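Local coordinates for putative outer membrane protein (LpxR) (Salmonella typhimurium, PDB 3FID) that removes acyl chains from the lipid A part of lipopolysaccharide in the outer membrane, as a beta-barrel deacylase, at residues 29-41 with 53-67. Residues are numbered along the deposited sequence; the frame is centred on the assembly and turned at random.
Sequences DRGDYTAGLFLGY and FHIAQDIYSPSGANK. With ZN (zinc ion), chain G; ZN (zinc ion), chain F; ZN (zinc ion), chain E; ZN (zinc ion), chain D.
Residues 33-41 and 53-60 pair antiparallel within the beta hairpin of strands 33-44 and 49-60, in the wall of the LpxR outer-membrane barrel. Paired backbone hydrogen bonds join Leu37 to Gln57, Leu39 to Ile55 and Tyr41 to Phe53. A classic beta bulge breaks the register where Thr34 and Ala35 both face Ile59. Ile59 O accepts from Thr34 N at 2.9 Å and, weakly, from Ala35 N. Thr34 also binds a zinc ion through O and OG1, completed in part by Asp10.

Phe38, Tyr33, His54, Asp58 and Tyr60 share one face. CG of Tyr33 lies anti to the backbone N (chi1 177°), which lays its hydroxyl end over Gly36, where there is no side chain; OH donates to Asp58 OD1 at 2.5 Å, from above the carboxylate plane. The same oxygen has a salt bridge to Arg205. The rings of Tyr33 and Tyr60 are near parallel but slid apart, with CD2 of Tyr33 3.4 Å from CE1 of Tyr60. Phe38 CE2 touches His54 CB at 3.5 Å, while His54 NE2 binds a second zinc ion with His84 and Asp104. Beyond the strands, Gly31 N donates to Ser63 OG at 2.9 Å.

Strand 2-9 pairs antiparallel with 33-44 at one edge of the hairpin, and strand 80-94 with 49-60 at the other.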
loop_
_atom_site.group_PDB
_atom_site.type_symbol
_atom_site.label_atom_id
_atom_site.label_comp_id
_atom_site.label_asym_id
_atom_site.label_seq_id
_atom_site.Cartn_x
_atom_site.Cartn_y
_atom_site.Cartn_z
ATOM N N ASP A 29 -9.559 -2.644 15.283
ATOM C CA ASP A 29 -11.001 -2.612 15.347
ATOM C C ASP A 29 -11.565 -1.869 14.147
ATOM O O ASP A 29 -12.727 -2.017 13.840
ATOM C CB ASP A 29 -11.465 -1.923 16.638
ATOM C CG ASP A 29 -11.152 -2.751 17.885
ATOM O OD1 ASP A 29 -11.223 -3.983 17.811
ATOM O OD2 ASP A 29 -10.791 -2.189 18.945
ATOM N N ARG A 30 -10.745 -1.057 13.492
ATOM C CA ARG A 30 -11.187 -0.362 12.282
ATOM C C ARG A 30 -11.083 -1.265 11.069
ATOM O O ARG A 30 -10.468 -2.341 11.124
ATOM C CB ARG A 30 -10.391 0.927 12.072
ATOM C CG ARG A 30 -10.855 1.971 13.090
ATOM C CD ARG A 30 -10.671 3.350 12.639
ATOM N NE ARG A 30 -11.344 3.699 11.393
ATOM C CZ ARG A 30 -12.574 4.189 11.281
ATOM N NH1 ARG A 30 -13.043 4.492 10.079
ATOM N NH2 ARG A 30 -13.347 4.377 12.342
ATOM N N GLY A 31 -11.686 -0.841 9.971
ATOM C CA GLY A 31 -11.653 -1.674 8.792
ATOM C C GLY A 31 -11.453 -0.918 7.507
ATOM O O GLY A 31 -11.779 -1.464 6.466
ATOM N N ASP A 32 -10.884 0.293 7.573
ATOM C CA ASP A 32 -10.813 1.213 6.425
ATOM C C ASP A 32 -10.298 0.575 5.125
ATOM O O ASP A 32 -10.876 0.791 4.068
ATOM C CB ASP A 32 -9.937 2.433 6.721
ATOM C CG ASP A 32 -10.467 3.299 7.829
ATOM O OD1 ASP A 32 -10.656 2.814 8.966
ATOM O OD2 ASP A 32 -10.625 4.506 7.560
ATOM N N TYR A 33 -9.168 -0.131 5.203
ATOM C CA TYR A 33 -8.582 -0.787 4.032
ATOM C C TYR A 33 -8.786 -2.270 4.241
ATOM O O TYR A 33 -8.146 -2.895 5.088
ATOM C CB TYR A 33 -7.101 -0.432 3.934
ATOM C CG TYR A 33 -6.320 -1.077 2.819
ATOM C CD1 TYR A 33 -4.956 -1.374 2.979
ATOM C CD2 TYR A 33 -6.908 -1.345 1.584
ATOM C CE1 TYR A 33 -4.197 -1.947 1.923
ATOM C CE2 TYR A 33 -6.149 -1.911 0.521
ATOM C CZ TYR A 33 -4.813 -2.210 0.701
ATOM O OH TYR A 33 -4.092 -2.770 -0.359
ATOM N N THR A 34 -9.747 -2.819 3.514
ATOM C CA THR A 34 -10.210 -4.168 3.821
ATOM C C THR A 34 -9.500 -5.302 3.026
ATOM O O THR A 34 -9.288 -6.400 3.561
ATOM C CB THR A 34 -11.781 -4.288 3.792
ATOM O OG1 THR A 34 -12.170 -5.517 4.415
ATOM C CG2 THR A 34 -12.359 -4.226 2.385
ATOM N N ALA A 35 -9.115 -5.041 1.784
ATOM C CA ALA A 35 -8.420 -6.046 1.000
ATOM C C ALA A 35 -7.559 -5.402 -0.063
ATOM O O ALA A 35 -7.915 -4.382 -0.642
ATOM C CB ALA A 35 -9.446 -7.018 0.323
ATOM N N GLY A 36 -6.436 -6.048 -0.370
ATOM C CA GLY A 36 -5.657 -5.671 -1.543
ATOM C C GLY A 36 -5.177 -6.912 -2.278
ATOM O O GLY A 36 -4.867 -7.938 -1.648
ATOM N N LEU A 37 -5.167 -6.827 -3.606
ATOM C CA LEU A 37 -4.505 -7.829 -4.474
ATOM C C LEU A 37 -3.639 -7.071 -5.465
ATOM O O LEU A 37 -4.076 -6.058 -6.030
ATOM C CB LEU A 37 -5.515 -8.682 -5.249
ATOM C CG LEU A 37 -4.869 -9.931 -5.927
ATOM C CD1 LEU A 37 -3.982 -10.755 -4.980
ATOM C CD2 LEU A 37 -5.926 -10.863 -6.547
ATOM N N PHE A 38 -2.428 -7.568 -5.683
ATOM C CA PHE A 38 -1.447 -6.895 -6.539
ATOM C C PHE A 38 -0.607 -7.981 -7.217
ATOM O O PHE A 38 -0.184 -8.935 -6.571
ATOM C CB PHE A 38 -0.570 -5.951 -5.659
ATOM C CG PHE A 38 0.647 -5.372 -6.352
ATOM C CD1 PHE A 38 1.790 -6.141 -6.520
ATOM C CD2 PHE A 38 0.677 -4.027 -6.752
ATOM C CE1 PHE A 38 2.940 -5.623 -7.138
ATOM C CE2 PHE A 38 1.831 -3.469 -7.373
ATOM C CZ PHE A 38 2.969 -4.294 -7.570
ATOM N N LEU A 39 -0.398 -7.827 -8.519
ATOM C CA LEU A 39 0.498 -8.694 -9.288
ATOM C C LEU A 39 1.402 -7.760 -10.058
ATOM O O LEU A 39 0.936 -6.793 -10.692
ATOM C CB LEU A 39 -0.318 -9.615 -10.211
ATOM C CG LEU A 39 0.370 -10.675 -11.085
ATOM C CD1 LEU A 39 1.220 -11.670 -10.288
ATOM C CD2 LEU A 39 -0.669 -11.437 -11.926
ATOM N N GLY A 40 2.707 -7.986 -9.960
ATOM C CA GLY A 40 3.646 -7.059 -10.584
ATOM C C GLY A 40 4.862 -7.766 -11.170
ATOM O O GLY A 40 5.202 -8.872 -10.777
ATOM N N TYR A 41 5.492 -7.105 -12.137
ATOM C CA TYR A 41 6.719 -7.609 -12.748
ATOM C C TYR A 41 7.704 -6.467 -12.862
ATOM O O TYR A 41 7.330 -5.389 -13.319
ATOM C CB TYR A 41 6.443 -8.176 -14.146
ATOM C CG TYR A 41 7.718 -8.611 -14.859
ATOM C CD1 TYR A 41 8.208 -7.906 -15.973
ATOM C CD2 TYR A 41 8.438 -9.704 -14.389
ATOM C CE1 TYR A 41 9.381 -8.315 -16.601
ATOM C CE2 TYR A 41 9.606 -10.099 -14.986
ATOM C CZ TYR A 41 10.064 -9.415 -16.098
ATOM O OH TYR A 41 11.210 -9.882 -16.678
ATOM N N PHE A 53 5.782 -3.248 -14.135
ATOM C CA PHE A 53 4.392 -3.221 -14.572
ATOM C C PHE A 53 3.583 -3.881 -13.458
ATOM O O PHE A 53 4.050 -4.837 -12.849
ATOM C CB PHE A 53 4.218 -4.049 -15.850
ATOM C CG PHE A 53 2.778 -4.394 -16.176
ATOM C CD1 PHE A 53 1.910 -3.423 -16.691
ATOM C CD2 PHE A 53 2.283 -5.691 -15.953
ATOM C CE1 PHE A 53 0.569 -3.752 -17.008
ATOM C CE2 PHE A 53 0.945 -6.029 -16.245
ATOM C CZ PHE A 53 0.099 -5.076 -16.783
ATOM N N HIS A 54 2.350 -3.425 -13.245
ATOM C CA HIS A 54 1.491 -4.059 -12.257
ATOM C C HIS A 54 0.023 -3.859 -12.587
ATOM O O HIS A 54 -0.325 -2.974 -13.359
ATOM C CB HIS A 54 1.758 -3.489 -10.864
ATOM C CG HIS A 54 1.181 -2.120 -10.660
ATOM N ND1 HIS A 54 1.796 -0.978 -11.124
ATOM C CD2 HIS A 54 0.030 -1.719 -10.069
ATOM C CE1 HIS A 54 1.050 0.074 -10.818
ATOM N NE2 HIS A 54 -0.020 -0.349 -10.161
ATOM N N ILE A 55 -0.800 -4.737 -12.021
ATOM C CA ILE A 55 -2.254 -4.570 -11.971
ATOM C C ILE A 55 -2.630 -4.802 -10.496
ATOM O O ILE A 55 -2.018 -5.634 -9.811
ATOM C CB ILE A 55 -2.982 -5.565 -12.916
ATOM C CG1 ILE A 55 -4.512 -5.504 -12.738
ATOM C CG2 ILE A 55 -2.516 -6.989 -12.668
ATOM C CD1 ILE A 55 -5.257 -4.475 -13.673
ATOM N N ALA A 56 -3.630 -4.063 -10.007
ATOM C CA ALA A 56 -4.005 -4.198 -8.602
ATOM C C ALA A 56 -5.458 -3.783 -8.358
ATOM O O ALA A 56 -6.029 -3.019 -9.147
ATOM C CB ALA A 56 -3.056 -3.365 -7.737
ATOM N N GLN A 57 -6.027 -4.307 -7.280
ATOM C CA GLN A 57 -7.355 -3.888 -6.808
ATOM C C GLN A 57 -7.296 -3.702 -5.295
ATOM O O GLN A 57 -6.886 -4.601 -4.554
ATOM C CB GLN A 57 -8.434 -4.919 -7.159
ATOM C CG GLN A 57 -9.884 -4.375 -6.940
ATOM C CD GLN A 57 -10.905 -5.458 -6.659
ATOM O OE1 GLN A 57 -10.647 -6.399 -5.908
ATOM N NE2 GLN A 57 -12.073 -5.333 -7.275
ATOM N N ASP A 58 -7.690 -2.522 -4.842
ATOM C CA ASP A 58 -7.768 -2.246 -3.415
ATOM C C ASP A 58 -9.189 -1.864 -3.046
ATOM O O ASP A 58 -9.837 -1.153 -3.805
ATOM C CB ASP A 58 -6.818 -1.117 -3.101
ATOM C CG ASP A 58 -5.391 -1.525 -3.343
ATOM O OD1 ASP A 58 -4.976 -2.526 -2.702
ATOM O OD2 ASP A 58 -4.745 -0.878 -4.187
ATOM N N ILE A 59 -9.655 -2.380 -1.903
ATOM C CA ILE A 59 -11.055 -2.276 -1.468
ATOM C C ILE A 59 -11.064 -1.592 -0.092
ATOM O O ILE A 59 -10.267 -1.957 0.795
ATOM C CB ILE A 59 -11.697 -3.670 -1.379
ATOM C CG1 ILE A 59 -11.544 -4.415 -2.728
ATOM C CG2 ILE A 59 -13.230 -3.581 -0.964
ATOM C CD1 ILE A 59 -12.195 -5.812 -2.717
ATOM N N TYR A 60 -11.946 -0.594 0.043
ATOM C CA TYR A 60 -12.046 0.273 1.221
ATOM C C TYR A 60 -13.460 0.165 1.764
ATOM O O TYR A 60 -14.401 -0.067 0.997
ATOM C CB TYR A 60 -11.701 1.740 0.877
ATOM C CG TYR A 60 -10.278 1.811 0.358
ATOM C CD1 TYR A 60 -9.208 1.791 1.243
ATOM C CD2 TYR A 60 -10.007 1.813 -1.014
ATOM C CE1 TYR A 60 -7.875 1.787 0.787
ATOM C CE2 TYR A 60 -8.679 1.822 -1.485
ATOM C CZ TYR A 60 -7.629 1.802 -0.570
ATOM O OH TYR A 60 -6.313 1.799 -0.993
ATOM N N SER A 61 -13.581 0.317 3.082
ATOM C CA SER A 61 -14.792 -0.157 3.808
ATOM C C SER A 61 -15.113 0.788 4.983
ATOM O O SER A 61 -14.188 1.375 5.574
ATOM C CB SER A 61 -14.550 -1.581 4.335
ATOM O OG SER A 61 -15.699 -2.075 5.052
ATOM N N PRO A 62 -16.427 0.937 5.333
ATOM C CA PRO A 62 -16.786 1.510 6.646
ATOM C C PRO A 62 -16.284 0.575 7.761
ATOM O O PRO A 62 -15.921 -0.581 7.488
ATOM C CB PRO A 62 -18.334 1.512 6.664
ATOM C CG PRO A 62 -18.792 0.965 5.386
ATOM C CD PRO A 62 -17.601 0.551 4.536
ATOM N N SER A 63 -16.313 1.044 8.997
ATOM C CA SER A 63 -15.739 0.285 10.106
ATOM C C SER A 63 -16.825 -0.182 11.058
ATOM O O SER A 63 -17.906 0.431 11.120
ATOM C CB SER A 63 -14.692 1.127 10.857
ATOM O OG SER A 63 -13.530 1.332 10.062
ATOM N N GLY A 64 -16.539 -1.265 11.775
ATOM C CA GLY A 64 -17.425 -1.780 12.817
ATOM C C GLY A 64 -18.853 -2.080 12.382
ATOM O O GLY A 64 -19.097 -2.785 11.392
ATOM N N ALA A 65 -19.801 -1.530 13.132
ATOM C CA ALA A 65 -21.215 -1.811 12.896
ATOM C C ALA A 65 -21.710 -1.152 11.604
ATOM O O ALA A 65 -22.684 -1.628 11.015
ATOM C CB ALA A 65 -22.049 -1.381 14.102
ATOM N N ASN A 66 -21.025 -0.098 11.134
ATOM C CA ASN A 66 -21.410 0.545 9.875
ATOM C C ASN A 66 -21.334 -0.409 8.671
ATOM O O ASN A 66 -22.021 -0.187 7.686
ATOM C CB ASN A 66 -20.618 1.840 9.608
ATOM C CG ASN A 66 -20.914 2.925 10.623
ATOM O OD1 ASN A 66 -21.995 2.966 11.201
ATOM N ND2 ASN A 66 -19.981 3.824 10.814
ATOM N N LYS A 67 -20.523 -1.473 8.781
ATOM C CA LYS A 67 -20.332 -2.434 7.676
ATOM C C LYS A 67 -21.630 -3.143 7.279
ATOM O O LYS A 67 -21.803 -3.558 6.116
ATOM C CB LYS A 67 -19.297 -3.495 8.064
ATOM C CG LYS A 67 -17.854 -3.046 7.957
ATOM C CD LYS A 67 -16.930 -4.224 8.250
ATOM C CE LYS A 67 -15.449 -3.857 8.139
ATOM N NZ LYS A 67 -14.595 -4.975 8.686
HETATM ZN ZN ZN G . -11.074 -6.761 4.962
HETATM ZN ZN ZN F . -10.182 -3.268 20.372
HETATM ZN ZN ZN E . -1.185 1.105 -9.283
HETATM ZN ZN ZN D . 13.448 -9.416 -16.465
HETATM O O HOH W 1 -14.118 -2.629 11.552
HETATM O O HOH W 2 -12.564 -4.185 6.909
HETATM O O HOH W 3 -15.286 -4.774 4.610
HETATM O O HOH W 4 -0.175 1.989 -7.456
#